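Local coordinates for photosystem II extrinsic protein V (Arthrospira maxima, PDB 1F1C) that carries one covalently bound heme c and serves as an extrinsic lumenal subunit of photosystem II, thought to stabilise the oxygen-evolving complex, at residues L57-P62 / T78-F83. Numbering follows the deposited sequence.
With HEC (heme c), chain C.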
# COMPACT_ATOMS: atom_id res chain seq x y z
N LEU A 57 9.41 -6.51 15.33
CA LEU A 57 9.37 -5.10 15.71
C LEU A 57 10.74 -4.62 16.16
O LEU A 57 11.20 -3.55 15.76
CB LEU A 57 8.36 -4.89 16.84
CG LEU A 57 6.87 -5.03 16.51
CD1 LEU A 57 6.02 -4.86 17.78
CD2 LEU A 57 6.50 -3.97 15.48
N ALA A 58 11.37 -5.40 17.03
CA ALA A 58 12.69 -5.05 17.55
C ALA A 58 13.74 -4.96 16.45
O ALA A 58 14.69 -4.19 16.57
CB ALA A 58 13.11 -6.07 18.59
N LEU A 59 13.57 -5.73 15.39
CA LEU A 59 14.54 -5.73 14.31
C LEU A 59 14.23 -4.75 13.18
O LEU A 59 14.93 -4.73 12.16
CB LEU A 59 14.70 -7.14 13.76
CG LEU A 59 15.74 -8.03 14.47
CD1 LEU A 59 15.76 -7.73 15.94
CD2 LEU A 59 15.42 -9.50 14.22
N ALA A 60 13.20 -3.94 13.36
CA ALA A 60 12.82 -2.95 12.36
C ALA A 60 13.78 -1.76 12.47
O ALA A 60 14.60 -1.70 13.39
CB ALA A 60 11.38 -2.48 12.59
N THR A 61 13.67 -0.82 11.54
CA THR A 61 14.54 0.36 11.57
C THR A 61 13.75 1.65 11.46
O THR A 61 13.22 1.97 10.40
CB THR A 61 15.57 0.32 10.44
OG1 THR A 61 16.43 -0.80 10.62
CG2 THR A 61 16.40 1.61 10.43
N PRO A 62 13.64 2.41 12.55
CA PRO A 62 14.22 2.10 13.86
C PRO A 62 13.35 1.04 14.53
O PRO A 62 12.27 0.72 14.03
CB PRO A 62 14.15 3.43 14.62
CG PRO A 62 13.89 4.46 13.54
CD PRO A 62 13.01 3.73 12.57
N THR A 78 6.95 3.56 7.28
CA THR A 78 8.14 3.38 6.45
C THR A 78 8.42 1.88 6.28
O THR A 78 8.01 1.07 7.11
CB THR A 78 9.39 4.01 7.08
OG1 THR A 78 9.81 3.19 8.18
CG2 THR A 78 9.11 5.42 7.56
N THR A 79 9.13 1.52 5.20
CA THR A 79 9.45 0.11 4.96
C THR A 79 10.18 -0.45 6.17
O THR A 79 10.59 0.29 7.05
CB THR A 79 10.36 -0.06 3.72
OG1 THR A 79 11.39 0.94 3.74
CG2 THR A 79 9.54 0.06 2.44
N TYR A 80 10.33 -1.76 6.20
CA TYR A 80 11.00 -2.39 7.33
C TYR A 80 12.39 -1.79 7.56
O TYR A 80 12.78 -1.53 8.69
CB TYR A 80 11.11 -3.89 7.11
CG TYR A 80 11.47 -4.65 8.36
CD1 TYR A 80 10.68 -4.56 9.51
CD2 TYR A 80 12.59 -5.49 8.39
CE1 TYR A 80 11.00 -5.29 10.66
CE2 TYR A 80 12.91 -6.22 9.53
CZ TYR A 80 12.11 -6.12 10.66
OH TYR A 80 12.43 -6.86 11.77
N ASP A 81 13.13 -1.57 6.48
CA ASP A 81 14.47 -0.99 6.59
C ASP A 81 14.35 0.50 6.89
O ASP A 81 15.33 1.24 6.88
CB ASP A 81 15.24 -1.22 5.28
CG ASP A 81 14.66 -0.44 4.12
OD1 ASP A 81 15.16 -0.59 2.99
OD2 ASP A 81 13.70 0.34 4.34
N GLY A 82 13.11 0.91 7.17
CA GLY A 82 12.77 2.29 7.51
C GLY A 82 13.33 3.41 6.66
O GLY A 82 13.54 4.52 7.17
N PHE A 83 13.54 3.20 5.37
CA PHE A 83 14.10 4.28 4.60
C PHE A 83 13.25 4.76 3.42
O PHE A 83 13.61 5.72 2.73
CB PHE A 83 15.55 3.92 4.24
CG PHE A 83 15.76 3.47 2.84
CD1 PHE A 83 15.82 4.39 1.80
CD2 PHE A 83 15.98 2.12 2.55
CE1 PHE A 83 16.08 4.00 0.52
CE2 PHE A 83 16.24 1.72 1.26
CZ PHE A 83 16.29 2.67 0.25
FE HEC C . 0.54 -2.33 8.83
CHA HEC C . 3.86 -3.02 8.58
CHB HEC C . 1.03 -1.39 12.17
CHC HEC C . -2.72 -1.39 9.15
CHD HEC C . -0.03 -3.68 5.79
NA HEC C . 2.10 -2.17 10.06
C1A HEC C . 3.40 -2.48 9.78
C2A HEC C . 4.21 -2.31 10.96
C3A HEC C . 3.43 -1.86 11.95
C4A HEC C . 2.12 -1.81 11.41
CMA HEC C . 3.85 -1.29 13.30
CAA HEC C . 5.68 -2.54 11.08
CBA HEC C . 5.85 -4.00 11.39
CGA HEC C . 7.28 -4.33 11.74
O1A HEC C . 8.13 -3.42 11.65
O2A HEC C . 7.55 -5.49 12.09
NB HEC C . -0.58 -1.55 10.30
C1B HEC C . -0.22 -1.25 11.64
C2B HEC C . -1.30 -0.63 12.35
C3B HEC C . -2.31 -0.51 11.46
C4B HEC C . -1.89 -1.13 10.22
CMB HEC C . -1.33 -0.21 13.81
CAB HEC C . -3.51 0.15 11.71
CBB HEC C . -3.56 1.53 11.99
NC HEC C . -1.03 -2.54 7.73
C1C HEC C . -2.31 -2.11 8.01
C2C HEC C . -3.21 -2.45 6.96
C3C HEC C . -2.48 -3.04 5.98
C4C HEC C . -1.11 -3.13 6.49
CMC HEC C . -4.73 -2.26 6.97
CAC HEC C . -3.00 -3.58 4.78
CBC HEC C . -3.71 -2.77 3.84
ND HEC C . 1.68 -3.12 7.44
C1D HEC C . 1.29 -3.59 6.21
C2D HEC C . 2.41 -4.07 5.46
C3D HEC C . 3.49 -3.88 6.24
C4D HEC C . 3.04 -3.32 7.49
CMD HEC C . 2.35 -4.85 4.13
CAD HEC C . 4.95 -4.12 5.86
CBD HEC C . 5.59 -2.91 5.18
CGD HEC C . 7.07 -3.12 4.86
O1D HEC C . 7.88 -3.20 5.79
O2D HEC C . 7.41 -3.20 3.66
O HOH W 1 10.12 1.24 10.58
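Tyr80 reaches across to Leu59 and Ala60, in the chain that follows helix 54-58, and its side chain is worth following atom by atom. CB starts beside the heme, near propionate oxygen O1D, which also lies 2.9 Å from Tyr80 N. With CG anti to the backbone N (chi1 -166°), the ring swings away from its own turn and runs past the other heme propionate. CD1 comes 3.5 Å from heme O1A, which sits at the ring edge, in its plane. CE1 packs against Ala60, 3.4 Å from its CB, while Ala60 CA lies over one ring face. CE2 and CZ pass close to the carbonyl oxygen of Leu59. At the tip, OH touches Leu59 CB but hydrogen-bonds the carbonyl oxygen of Ala56, three residues earlier, in helix 54-58.

At the root of the side chain, Thr61 N donates to Tyr80 O at 3.1 Å, nearly along the C=O axis (178°) although the N-H is bent to 142°. Alongside, Gly82 CA-H points at Thr61 O, and a water donates to that same oxygen while bonding to Thr78 OG1. Gly82 closes the type I turn 79-82 with positive phi and, having no side chain, lets its CA come to 2.9 Å from Thr61 O.

This surface contact roofs the propionate edge of the heme pocket, to which Leu57, Ala60, Thr79 and Tyr80 all belong. The ring edge offers O1A a weakly favourable C-H beside the apolar Ala60 CB, and the polar N-H of Tyr80, close to O1D, may favour a negative charge there.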